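Side-chain contacts in extracellular solute-binding protein, family 3 (Methylophaga aminisulfidivorans MP, PDB 5SV6), which is of unknown function but has a periplasmic binding protein-like architecture and is probably linked to the methanol dehydrogenase system: residues K48-S53 against E97-N102; F66-A71 against F84-K89; F93-K98 against D105-V110. All blocks are in the same frame, centred on the assembly; numbering follows the deposited sequence.

The three contacts show how both faces of three parallel strands in a larger mixed sheet are clothed within a single lobe. Strand 47-52 lies between strands 82-87 and 106-111, paired with them by backbone hydrogen bonds, probably including Val49 O to Val85 N at 2.8 Å and Cys50 N to Val106 O at 2.9 Å. Contact 2 packs helix 66-77 over one face, while contacts 1 and 3 share helix 94-99 on the other; their centres are about 5 Å apart, and that of contact 2 lies about 9 and 10 Å from theirs. A salt bridge from Lys89 NZ to Glu97 OE2, 2.7 Å long, ties the segment of contact 2 to the helix of contacts 1 and 3.

Contact 1: K48-S53 against E97-N102; sequences KVCAAS and EKLLKN
Cys50 sends its sulfur from strand 47-52 against the backbone and first side-chain carbons of Lys98 and Leu99, and it makes the whole of this small contact from the strand side. SG is anti to the carbonyl carbon of Cys50 (chi1 -45°), a setting that directs it at the step between the two helix residues. There it lies 4.0 Å from Lys98 CB and 4.1 Å from Leu99 CB, with Leu99 N slightly nearer to SG at 3.8 Å. The lysine contributes only the root of its chain: its CB faces the strand, but bends at chi2 and chi4 lead the ammonium group away. Leu99 behaves similarly, touching SG with CB while its branch turns to pack on Val107 and Val117.

The turn that follows is a Schellman motif, in which Asn102 N bonds to Leu99 O and Gln103 N to Lys98 O, with Asn102 at positive phi as the C-prime residue. The chain is thereby reversed just ahead of Cys104, the disulfide partner of Cys50. The disulfide thus ties the strand to the loop just after the helix, while SG packs on the last turn of the helix itself.

No hydrogen bond crosses between the segments, and the approach of SG to Leu99 N is van der Waals contact. The chemistry is that of an oxidised, buried sulfur set against the helix backbone and two CB atoms, consistent with a protein that matures in the oxidising periplasm.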
ATOM      1  N   LYS A  48      22.031   1.497   2.676  1.00 15.16           N
ATOM      2  CA  LYS A  48      21.313   2.702   3.076  1.00 13.87           C
ATOM      3  C   LYS A  48      19.891   2.676   2.529  1.00 12.36           C
ATOM      4  O   LYS A  48      19.678   2.815   1.324  1.00 13.29           O
ATOM      5  CB  LYS A  48      22.045   3.963   2.612  1.00 15.89           C
ATOM      6  CG  LYS A  48      23.442   4.108   3.194  1.00 18.94           C
ATOM      7  CD  LYS A  48      24.122   5.378   2.691  1.00 22.28           C
ATOM      8  CE  LYS A  48      23.460   6.620   3.273  1.00 23.37           C
ATOM      9  NZ  LYS A  48      24.295   7.852   3.090  1.00 29.20           N
ATOM     10  N   VAL A  49      18.929   2.498   3.427  1.00 10.93           N
ATOM     11  CA  VAL A  49      17.528   2.348   3.044  1.00 10.89           C
ATOM     12  C   VAL A  49      16.750   3.621   3.348  1.00 10.59           C
ATOM     13  O   VAL A  49      16.686   4.056   4.503  1.00 10.40           O
ATOM     14  CB  VAL A  49      16.885   1.162   3.791  1.00 11.30           C
ATOM     15  CG1 VAL A  49      15.366   1.110   3.560  1.00  9.62           C
ATOM     16  CG2 VAL A  49      17.568  -0.153   3.393  1.00 13.44           C
ATOM     17  N   CYS A  50      16.177   4.218   2.304  1.00 10.95           N
ATOM     18  CA  CYS A  50      15.279   5.359   2.440  1.00 11.58           C
ATOM     19  C   CYS A  50      13.984   4.868   3.092  1.00 11.62           C
ATOM     20  O   CYS A  50      13.348   3.950   2.575  1.00 12.30           O
ATOM     21  CB  CYS A  50      14.945   5.960   1.061  1.00 11.46           C
ATOM     22  SG  CYS A  50      16.337   6.200  -0.112  1.00 16.15           S
ATOM     23  N   ALA A  51      13.586   5.462   4.218  1.00 11.80           N
ATOM     24  CA  ALA A  51      12.342   5.039   4.880  1.00 10.76           C
ATOM     25  C   ALA A  51      11.613   6.169   5.571  1.00 10.81           C
ATOM     26  O   ALA A  51      12.224   7.139   6.031  1.00 11.58           O
ATOM     27  CB  ALA A  51      12.598   3.886   5.876  1.00 10.11           C
ATOM     28  N   ALA A  52      10.293   6.026   5.653  1.00  9.21           N
ATOM     29  CA  ALA A  52       9.448   7.050   6.243  1.00 12.15           C
ATOM     30  C   ALA A  52       9.430   6.900   7.757  1.00 11.25           C
ATOM     31  O   ALA A  52       9.287   5.803   8.286  1.00  8.60           O
ATOM     32  CB  ALA A  52       8.030   6.957   5.679  1.00 13.51           C
ATOM     33  N   SER A  53       9.566   8.011   8.466  1.00 13.39           N
ATOM     34  CA  SER A  53       9.603   7.930   9.920  1.00 13.36           C
ATOM     35  C   SER A  53       8.204   7.789  10.550  1.00 14.87           C
ATOM     36  O   SER A  53       8.087   7.541  11.742  1.00 15.35           O
ATOM     37  CB  SER A  53      10.367   9.119  10.500  1.00 17.28           C
ATOM     38  OG  SER A  53       9.657  10.321  10.273  1.00 22.27           O
ATOM     39  N   GLU A  97      12.526  12.545  -3.428  1.00 13.57           N
ATOM     40  CA  GLU A  97      13.231  13.459  -2.532  1.00 16.77           C
ATOM     41  C   GLU A  97      14.450  12.843  -1.847  1.00 16.40           C
ATOM     42  O   GLU A  97      15.295  13.552  -1.316  1.00 16.95           O
ATOM     43  CB  GLU A  97      12.260  14.063  -1.514  1.00 20.37           C
ATOM     44  CG  GLU A  97      11.032  14.691  -2.177  1.00 23.42           C
ATOM     45  CD  GLU A  97      10.449  15.842  -1.383  1.00 29.09           C
ATOM     46  OE1 GLU A  97      11.187  16.814  -1.116  1.00 37.72           O
ATOM     47  OE2 GLU A  97       9.253  15.779  -1.028  1.00 30.80           O
ATOM     48  N   LYS A  98      14.550  11.520  -1.860  1.00 14.45           N
ATOM     49  CA  LYS A  98      15.666  10.871  -1.195  1.00 13.47           C
ATOM     50  C   LYS A  98      16.519  10.041  -2.157  1.00 13.59           C
ATOM     51  O   LYS A  98      17.697  10.360  -2.391  1.00 12.73           O
ATOM     52  CB  LYS A  98      15.160  10.013  -0.026  1.00 14.65           C
ATOM     53  CG  LYS A  98      14.773  10.816   1.216  1.00 18.39           C
ATOM     54  CD  LYS A  98      16.003  11.514   1.796  1.00 21.11           C
ATOM     55  CE  LYS A  98      15.767  12.054   3.201  1.00 24.62           C
ATOM     56  NZ  LYS A  98      14.891  13.253   3.184  1.00 25.17           N
ATOM     57  N   LEU A  99      15.928   8.980  -2.700  1.00 10.61           N
ATOM     58  CA  LEU A  99      16.658   8.059  -3.584  1.00 10.88           C
ATOM     59  C   LEU A  99      17.262   8.773  -4.789  1.00 10.95           C
ATOM     60  O   LEU A  99      18.459   8.676  -5.045  1.00 10.53           O
ATOM     61  CB  LEU A  99      15.730   6.948  -4.073  1.00  9.79           C
ATOM     62  CG  LEU A  99      16.325   5.891  -4.998  1.00  9.15           C
ATOM     63  CD1 LEU A  99      17.330   5.030  -4.252  1.00 10.68           C
ATOM     64  CD2 LEU A  99      15.226   5.049  -5.588  1.00  7.60           C
ATOM     65  N   LEU A 100      16.430   9.492  -5.536  1.00 11.52           N
ATOM     66  CA  LEU A 100      16.901  10.142  -6.762  1.00 10.45           C
ATOM     67  C   LEU A 100      17.800  11.346  -6.496  1.00 13.02           C
ATOM     68  O   LEU A 100      18.351  11.932  -7.431  1.00 13.90           O
ATOM     69  CB  LEU A 100      15.718  10.547  -7.643  1.00 10.73           C
ATOM     70  CG  LEU A 100      14.878   9.392  -8.192  1.00 10.15           C
ATOM     71  CD1 LEU A 100      13.685   9.904  -9.010  1.00 11.77           C
ATOM     72  CD2 LEU A 100      15.757   8.446  -9.017  1.00 10.31           C
ATOM     73  N   LYS A 101      17.935  11.716  -5.224  1.00 12.76           N
ATOM     74  CA  LYS A 101      18.809  12.816  -4.816  1.00 12.84           C
ATOM     75  C   LYS A 101      20.027  12.299  -4.066  1.00 14.30           C
ATOM     76  O   LYS A 101      20.742  13.066  -3.401  1.00 14.76           O
ATOM     77  CB  LYS A 101      18.043  13.824  -3.953  1.00 13.04           C
ATOM     78  CG  LYS A 101      16.977  14.582  -4.731  1.00 16.65           C
ATOM     79  CD  LYS A 101      16.445  15.753  -3.917  1.00 23.25           C
ATOM     80  CE  LYS A 101      15.600  16.695  -4.773  1.00 27.81           C
ATOM     81  NZ  LYS A 101      14.249  16.152  -5.088  1.00 25.61           N
ATOM     82  N   ASN A 102      20.251  10.990  -4.172  1.00 12.84           N
ATOM     83  CA  ASN A 102      21.448  10.354  -3.626  1.00 14.33           C
ATOM     84  C   ASN A 102      21.597  10.412  -2.104  1.00 14.74           C
ATOM     85  O   ASN A 102      22.712  10.361  -1.589  1.00 16.01           O
ATOM     86  CB  ASN A 102      22.713  10.902  -4.302  1.00 14.23           C
ATOM     87  CG  ASN A 102      22.750  10.603  -5.785  1.00 16.94           C
ATOM     88  OD1 ASN A 102      23.093   9.493  -6.195  1.00 16.89           O
ATOM     89  ND2 ASN A 102      22.394  11.592  -6.598  1.00 16.87           N
TER

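Contact 2: F66-A71 against F84-K89; sequences FENQLA and FVWSDK
Phe84 reaches from strand 82-87 to helix 66-77 with the far end of its ring, where CZ lies 3.9 Å from Ala71 CB and CE1 lies 3.9 Å from Asn68 ND2. With CG anti to the carbonyl carbon (chi1 -75°), the ring leaves the sheet and spans the gap to the helix, so that the small methyl of Ala71 is enough to complete the contact. Asn68 crosses the ring at about a right angle, its amide plane turned 83° from the aromatic plane. That amide is fixed by polar partners: OD1 accepts from Gly65 N and Asn60 N, and ND2 is hydrogen-bonded to Ser59 OG.

Trp86, two residues along the strand, rises from the same side of the sheet. Its CH2 sits 3.8 Å above the plane of the Phe84 ring, offset toward the rim, and 4.2 Å from Asn68 ND2. Conversely, Phe84 CB lies over one face of the indole. Replacing Phe84 with an alanine would probably open a gap beside Ala71 and Asn68 and take from Trp86 CH2 the ring face beneath it, leaving the indole less firmly placed.

The short segments 66-71 and 84-87 run nearly antiparallel, at 158°, with axes 11.9 Å apart. Strand 47-52, helix 66-77 and strand 82-87, the two strands being parallel neighbours, form a classic beta-alpha-beta crossover of the alpha/beta lobes found in periplasmic binding proteins.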
ATOM      1  N   PHE A  66       6.257  -3.237   8.673  1.00  9.65           N
ATOM      2  CA  PHE A  66       6.628  -4.489   8.000  1.00 10.17           C
ATOM      3  C   PHE A  66       7.787  -4.332   7.010  1.00  8.94           C
ATOM      4  O   PHE A  66       8.599  -5.253   6.851  1.00  7.36           O
ATOM      5  CB  PHE A  66       5.416  -5.241   7.398  1.00  8.87           C
ATOM      6  CG  PHE A  66       4.894  -4.677   6.093  1.00  8.96           C
ATOM      7  CD1 PHE A  66       5.493  -5.001   4.885  1.00  8.85           C
ATOM      8  CD2 PHE A  66       3.763  -3.888   6.075  1.00  9.77           C
ATOM      9  CE1 PHE A  66       5.000  -4.507   3.696  1.00 10.18           C
ATOM     10  CE2 PHE A  66       3.270  -3.390   4.894  1.00 10.18           C
ATOM     11  CZ  PHE A  66       3.886  -3.698   3.699  1.00  8.21           C
ATOM     12  N   GLU A  67       7.886  -3.172   6.367  1.00  8.20           N
ATOM     13  CA  GLU A  67       9.035  -2.928   5.479  1.00  9.21           C
ATOM     14  C   GLU A  67      10.339  -2.726   6.254  1.00  9.00           C
ATOM     15  O   GLU A  67      11.434  -2.938   5.709  1.00  8.60           O
ATOM     16  CB  GLU A  67       8.786  -1.742   4.529  1.00  8.34           C
ATOM     17  CG  GLU A  67       7.728  -2.009   3.436  1.00  8.23           C
ATOM     18  CD  GLU A  67       7.568  -0.834   2.464  1.00  8.62           C
ATOM     19  OE1 GLU A  67       8.080   0.271   2.738  1.00 10.35           O
ATOM     20  OE2 GLU A  67       6.936  -1.022   1.413  1.00  9.46           O
ATOM     21  N   ASN A  68      10.238  -2.295   7.509  1.00  8.16           N
ATOM     22  CA  ASN A  68      11.435  -2.167   8.331  1.00  8.67           C
ATOM     23  C   ASN A  68      12.019  -3.558   8.589  1.00 10.41           C
ATOM     24  O   ASN A  68      13.241  -3.757   8.559  1.00  9.41           O
ATOM     25  CB  ASN A  68      11.134  -1.467   9.667  1.00 10.19           C
ATOM     26  CG  ASN A  68      10.552  -0.075   9.488  1.00  9.53           C
ATOM     27  OD1 ASN A  68       9.672   0.345  10.244  1.00 10.09           O
ATOM     28  ND2 ASN A  68      11.039   0.647   8.490  1.00  9.52           N
ATOM     29  N   GLN A  69      11.130  -4.515   8.852  1.00 10.24           N
ATOM     30  CA  GLN A  69      11.517  -5.907   9.030  1.00 12.54           C
ATOM     31  C   GLN A  69      12.140  -6.460   7.755  1.00 10.64           C
ATOM     32  O   GLN A  69      13.143  -7.166   7.803  1.00 10.54           O
ATOM     33  CB  GLN A  69      10.299  -6.769   9.373  1.00 12.11           C
ATOM     34  CG  GLN A  69       9.924  -6.799  10.826  1.00 18.66           C
ATOM     35  CD  GLN A  69       9.214  -8.092  11.178  1.00 23.99           C
ATOM     36  OE1 GLN A  69       7.989  -8.125  11.310  1.00 30.76           O
ATOM     37  NE2 GLN A  69       9.979  -9.177  11.302  1.00 19.59           N
ATOM     38  N   LEU A  70      11.523  -6.155   6.621  1.00  9.64           N
ATOM     39  CA  LEU A  70      12.023  -6.626   5.335  1.00  9.39           C
ATOM     40  C   LEU A  70      13.406  -6.067   5.045  1.00 10.16           C
ATOM     41  O   LEU A  70      14.235  -6.745   4.445  1.00  9.76           O
ATOM     42  CB  LEU A  70      11.063  -6.235   4.210  1.00  9.23           C
ATOM     43  CG  LEU A  70       9.702  -6.932   4.264  1.00  9.99           C
ATOM     44  CD1 LEU A  70       8.785  -6.418   3.168  1.00  8.23           C
ATOM     45  CD2 LEU A  70       9.873  -8.465   4.188  1.00 10.98           C
ATOM     46  N   ALA A  71      13.644  -4.829   5.466  1.00  8.31           N
ATOM     47  CA  ALA A  71      14.926  -4.174   5.223  1.00 10.93           C
ATOM     48  C   ALA A  71      16.035  -4.895   5.988  1.00 10.27           C
ATOM     49  O   ALA A  71      17.150  -5.065   5.489  1.00 10.85           O
ATOM     50  CB  ALA A  71      14.856  -2.705   5.643  1.00 10.89           C
ATOM     51  N   PHE A  84      19.229   3.095   8.104  1.00 14.39           N
ATOM     52  CA  PHE A  84      18.052   3.819   7.650  1.00 14.31           C
ATOM     53  C   PHE A  84      18.333   5.296   7.455  1.00 14.88           C
ATOM     54  O   PHE A  84      19.026   5.915   8.258  1.00 12.77           O
ATOM     55  CB  PHE A  84      16.914   3.680   8.651  1.00 12.80           C
ATOM     56  CG  PHE A  84      16.246   2.348   8.629  1.00 14.64           C
ATOM     57  CD1 PHE A  84      15.435   1.979   7.561  1.00 14.26           C
ATOM     58  CD2 PHE A  84      16.389   1.473   9.689  1.00 14.95           C
ATOM     59  CE1 PHE A  84      14.809   0.757   7.549  1.00 11.37           C
ATOM     60  CE2 PHE A  84      15.751   0.250   9.687  1.00 14.89           C
ATOM     61  CZ  PHE A  84      14.966  -0.115   8.605  1.00 13.02           C
ATOM     62  N   VAL A  85      17.773   5.856   6.388  1.00 12.26           N
ATOM     63  CA  VAL A  85      17.768   7.291   6.181  1.00 13.02           C
ATOM     64  C   VAL A  85      16.319   7.715   6.244  1.00 13.19           C
ATOM     65  O   VAL A  85      15.531   7.389   5.362  1.00 11.39           O
ATOM     66  CB  VAL A  85      18.368   7.671   4.815  1.00 15.48           C
ATOM     67  CG1 VAL A  85      18.181   9.149   4.539  1.00 16.53           C
ATOM     68  CG2 VAL A  85      19.834   7.286   4.760  1.00 17.09           C
ATOM     69  N   TRP A  86      15.967   8.420   7.311  1.00 14.04           N
ATOM     70  CA  TRP A  86      14.569   8.704   7.626  1.00 14.67           C
ATOM     71  C   TRP A  86      14.072   9.970   6.958  1.00 17.10           C
ATOM     72  O   TRP A  86      14.777  10.982   6.921  1.00 18.83           O
ATOM     73  CB  TRP A  86      14.364   8.787   9.156  1.00 15.07           C
ATOM     74  CG  TRP A  86      14.776   7.527   9.877  1.00 12.48           C
ATOM     75  CD1 TRP A  86      15.915   7.326  10.610  1.00 15.48           C
ATOM     76  CD2 TRP A  86      14.046   6.294   9.925  1.00 14.11           C
ATOM     77  NE1 TRP A  86      15.937   6.043  11.110  1.00 17.75           N
ATOM     78  CE2 TRP A  86      14.800   5.390  10.702  1.00 13.92           C
ATOM     79  CE3 TRP A  86      12.827   5.869   9.385  1.00 11.97           C
ATOM     80  CZ2 TRP A  86      14.379   4.081  10.945  1.00 15.22           C
ATOM     81  CZ3 TRP A  86      12.409   4.573   9.623  1.00 11.77           C
ATOM     82  CH2 TRP A  86      13.182   3.690  10.400  1.00 12.83           C
ATOM     83  N   SER A  87      12.857   9.900   6.419  1.00 15.45           N
ATOM     84  CA  SER A  87      12.185  11.057   5.854  1.00 18.66           C
ATOM     85  C   SER A  87      10.978  11.432   6.697  1.00 20.97           C
ATOM     86  O   SER A  87      10.264  10.565   7.207  1.00 16.72           O
ATOM     87  CB  SER A  87      11.735  10.785   4.419  1.00 20.41           C
ATOM     88  OG  SER A  87      10.778  11.752   4.003  1.00 20.08           O
ATOM     89  N   ASP A  88      10.744  12.734   6.832  1.00 24.95           N
ATOM     90  CA  ASP A  88       9.614  13.228   7.598  1.00 20.30           C
ATOM     91  C   ASP A  88       8.397  13.375   6.712  1.00 21.28           C
ATOM     92  O   ASP A  88       7.308  13.690   7.184  1.00 23.40           O
ATOM     93  CB  ASP A  88       9.964  14.570   8.234  1.00 24.79           C
ATOM     94  CG  ASP A  88      11.188  14.484   9.099  1.00 24.44           C
ATOM     95  OD1 ASP A  88      11.115  13.805  10.144  1.00 27.91           O
ATOM     96  OD2 ASP A  88      12.224  15.081   8.731  1.00 26.16           O
ATOM     97  N   LYS A  89       8.595  13.168   5.418  1.00 19.37           N
ATOM     98  CA  LYS A  89       7.503  13.225   4.462  1.00 20.26           C
ATOM     99  C   LYS A  89       6.861  11.843   4.309  1.00 18.35           C
ATOM    100  O   LYS A  89       7.407  10.837   4.772  1.00 20.55           O
ATOM    101  CB  LYS A  89       8.000  13.728   3.104  1.00 21.22           C
ATOM    102  CG  LYS A  89       8.688  15.097   3.128  1.00 26.16           C
ATOM    103  CD  LYS A  89       7.687  16.238   3.055  1.00 27.38           C
ATOM    104  CE  LYS A  89       7.070  16.372   1.672  1.00 28.08           C
ATOM    105  NZ  LYS A  89       7.869  17.244   0.750  1.00 35.20           N
TER

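Contact 3: F93-K98 against D105-V110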
ATOM      1  N   PHE A  93       6.947  10.114  -1.258  1.00 17.33           N
ATOM      2  CA  PHE A  93       8.042  11.022  -1.647  1.00 15.21           C
ATOM      3  C   PHE A  93       9.461  10.454  -1.505  1.00 14.81           C
ATOM      4  O   PHE A  93      10.441  11.158  -1.766  1.00 15.03           O
ATOM      5  CB  PHE A  93       7.979  12.322  -0.836  1.00 19.09           C
ATOM      6  CG  PHE A  93       6.744  13.125  -1.081  1.00 21.42           C
ATOM      7  CD1 PHE A  93       5.789  13.273  -0.086  1.00 22.43           C
ATOM      8  CD2 PHE A  93       6.519  13.714  -2.315  1.00 23.74           C
ATOM      9  CE1 PHE A  93       4.637  14.003  -0.311  1.00 23.55           C
ATOM     10  CE2 PHE A  93       5.363  14.452  -2.547  1.00 24.06           C
ATOM     11  CZ  PHE A  93       4.425  14.595  -1.546  1.00 24.00           C
ATOM     12  N   LEU A  94       9.582   9.205  -1.077  1.00 11.32           N
ATOM     13  CA  LEU A  94      10.899   8.617  -0.846  1.00 11.75           C
ATOM     14  C   LEU A  94      11.750   8.545  -2.114  1.00 11.60           C
ATOM     15  O   LEU A  94      12.960   8.744  -2.076  1.00 12.39           O
ATOM     16  CB  LEU A  94      10.749   7.220  -0.256  1.00 13.57           C
ATOM     17  CG  LEU A  94      10.288   7.170   1.199  1.00 13.08           C
ATOM     18  CD1 LEU A  94      10.108   5.719   1.627  1.00 11.45           C
ATOM     19  CD2 LEU A  94      11.320   7.858   2.064  1.00 12.79           C
ATOM     20  N   VAL A  95      11.105   8.239  -3.228  1.00 11.09           N
ATOM     21  CA  VAL A  95      11.810   8.076  -4.486  1.00 10.90           C
ATOM     22  C   VAL A  95      12.365   9.416  -4.969  1.00 12.24           C
ATOM     23  O   VAL A  95      13.544   9.535  -5.273  1.00 11.47           O
ATOM     24  CB  VAL A  95      10.895   7.461  -5.559  1.00  9.82           C
ATOM     25  CG1 VAL A  95      11.506   7.635  -6.956  1.00  9.74           C
ATOM     26  CG2 VAL A  95      10.629   5.984  -5.250  1.00 10.82           C
ATOM     27  N   THR A  96      11.512  10.432  -5.018  1.00 11.29           N
ATOM     28  CA  THR A  96      11.895  11.701  -5.626  1.00 12.38           C
ATOM     29  C   THR A  96      12.736  12.604  -4.738  1.00 14.53           C
ATOM     30  O   THR A  96      13.575  13.355  -5.238  1.00 15.13           O
ATOM     31  CB  THR A  96      10.657  12.488  -6.085  1.00 16.51           C
ATOM     32  OG1 THR A  96       9.756  12.637  -4.981  1.00 17.36           O
ATOM     33  CG2 THR A  96       9.949  11.743  -7.190  1.00 16.52           C
ATOM     34  N   GLU A  97      12.526  12.545  -3.428  1.00 13.57           N
ATOM     35  CA  GLU A  97      13.231  13.459  -2.532  1.00 16.77           C
ATOM     36  C   GLU A  97      14.450  12.843  -1.847  1.00 16.40           C
ATOM     37  O   GLU A  97      15.295  13.552  -1.316  1.00 16.95           O
ATOM     38  CB  GLU A  97      12.260  14.063  -1.514  1.00 20.37           C
ATOM     39  CG  GLU A  97      11.032  14.691  -2.177  1.00 23.42           C
ATOM     40  CD  GLU A  97      10.449  15.842  -1.383  1.00 29.09           C
ATOM     41  OE1 GLU A  97      11.187  16.814  -1.116  1.00 37.72           O
ATOM     42  OE2 GLU A  97       9.253  15.779  -1.028  1.00 30.80           O
ATOM     43  N   LYS A  98      14.550  11.520  -1.860  1.00 14.45           N
ATOM     44  CA  LYS A  98      15.666  10.871  -1.195  1.00 13.47           C
ATOM     45  C   LYS A  98      16.519  10.041  -2.157  1.00 13.59           C
ATOM     46  O   LYS A  98      17.697  10.360  -2.391  1.00 12.73           O
ATOM     47  CB  LYS A  98      15.160  10.013  -0.026  1.00 14.65           C
ATOM     48  CG  LYS A  98      14.773  10.816   1.216  1.00 18.39           C
ATOM     49  CD  LYS A  98      16.003  11.514   1.796  1.00 21.11           C
ATOM     50  CE  LYS A  98      15.767  12.054   3.201  1.00 24.62           C
ATOM     51  NZ  LYS A  98      14.891  13.253   3.184  1.00 25.17           N
ATOM     52  N   ASP A 105      19.997   4.668  -1.009  1.00 11.76           N
ATOM     53  CA  ASP A 105      20.234   3.830  -2.173  1.00 13.29           C
ATOM     54  C   ASP A 105      19.123   2.854  -2.482  1.00 10.42           C
ATOM     55  O   ASP A 105      19.071   2.319  -3.572  1.00  9.56           O
ATOM     56  CB  ASP A 105      21.539   3.063  -1.982  1.00 12.22           C
ATOM     57  CG  ASP A 105      22.720   3.990  -1.801  1.00 16.78           C
ATOM     58  OD1 ASP A 105      22.672   5.123  -2.339  1.00 18.13           O
ATOM     59  OD2 ASP A 105      23.673   3.597  -1.108  1.00 16.15           O
ATOM     60  N   VAL A 106      18.228   2.638  -1.525  1.00 11.87           N
ATOM     61  CA  VAL A 106      17.202   1.608  -1.666  1.00  8.85           C
ATOM     62  C   VAL A 106      15.858   2.118  -1.178  1.00  9.46           C
ATOM     63  O   VAL A 106      15.779   2.731  -0.117  1.00 10.75           O
ATOM     64  CB  VAL A 106      17.586   0.352  -0.853  1.00 11.37           C
ATOM     65  CG1 VAL A 106      16.429  -0.634  -0.790  1.00 13.09           C
ATOM     66  CG2 VAL A 106      18.832  -0.303  -1.445  1.00 11.63           C
ATOM     67  N   VAL A 107      14.815   1.891  -1.974  1.00  8.43           N
ATOM     68  CA  VAL A 107      13.444   2.075  -1.512  1.00  8.75           C
ATOM     69  C   VAL A 107      12.741   0.723  -1.468  1.00  7.70           C
ATOM     70  O   VAL A 107      12.764  -0.032  -2.443  1.00  7.62           O
ATOM     71  CB  VAL A 107      12.674   3.093  -2.374  1.00  6.47           C
ATOM     72  CG1 VAL A 107      11.184   3.066  -2.041  1.00  8.72           C
ATOM     73  CG2 VAL A 107      13.238   4.493  -2.127  1.00  8.54           C
HETATM   74  N   MSE A 108      12.110   0.414  -0.339  1.00  8.53           N
HETATM   75  CA  MSE A 108      11.653  -0.961  -0.089  1.00  9.45           C
HETATM   76  C   MSE A 108      10.475  -1.452  -0.936  1.00  9.99           C
HETATM   77  O   MSE A 108      10.398  -2.635  -1.251  1.00 11.14           O
HETATM   78  CB  MSE A 108      11.347  -1.180   1.400  1.00  9.99           C
HETATM   79  CG  MSE A 108      12.579  -1.122   2.304  1.00  8.80           C
HETATM   80 SE   MSE A 108      13.992  -2.385   1.777  1.00 21.49          SE
HETATM   81  CE  MSE A 108      13.029  -4.083   1.938  1.00  9.32           C
ATOM     82  N   GLY A 109       9.555  -0.562  -1.289  1.00  8.84           N
ATOM     83  CA  GLY A 109       8.400  -0.972  -2.056  1.00  9.18           C
ATOM     84  C   GLY A 109       7.885   0.046  -3.063  1.00 11.36           C
ATOM     85  O   GLY A 109       7.409   1.121  -2.687  1.00 10.40           O
ATOM     86  N   VAL A 110       7.987  -0.296  -4.345  1.00  8.82           N
ATOM     87  CA  VAL A 110       7.341   0.470  -5.411  1.00  8.10           C
ATOM     88  C   VAL A 110       6.699  -0.533  -6.367  1.00 10.73           C
ATOM     89  O   VAL A 110       7.004  -1.732  -6.305  1.00  9.15           O
ATOM     90  CB  VAL A 110       8.330   1.378  -6.193  1.00  9.30           C
ATOM     91  CG1 VAL A 110       9.022   2.389  -5.261  1.00  9.60           C
ATOM     92  CG2 VAL A 110       9.347   0.544  -6.967  1.00  9.47           C
TER
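Val95 and Val107 share one rotamer, each holding CG1 anti to the backbone N (chi1 165° and 169°), and this leaves their CG2 methyls to meet across the helix-sheet interface. The setting is a beta-alpha-beta crossover in which strand 82-87, helix 94-99 and strand 106-111 follow one another, with strand 47-52 lying between the two strands.

Val107 is the hub of the strand side. Its CG2 approaches Leu94 CB to 4.1 Å and Val95 CG2 to 4.3 Å, nestling against two successive helix residues. Val110 joins from further along. In an unbroken strand, residues three apart would face opposite sides of the sheet; here the chain turns a corner at Met108, whose backbone is close to helical, and both valines point at the helix. Met108, present as selenomethionine, instead sends its side chain to the other face, against Leu70 and Ala71 of helix 66-77.

All four touching side chains are buried and aliphatic, and no hydrogen bond links the segments, so the two segments meet by van der Waals packing of aliphatic groups. The closest approach falls where Val95 and Val110 cross at about a right angle, with Val95 CG2 3.9 Å from Val110 CG1.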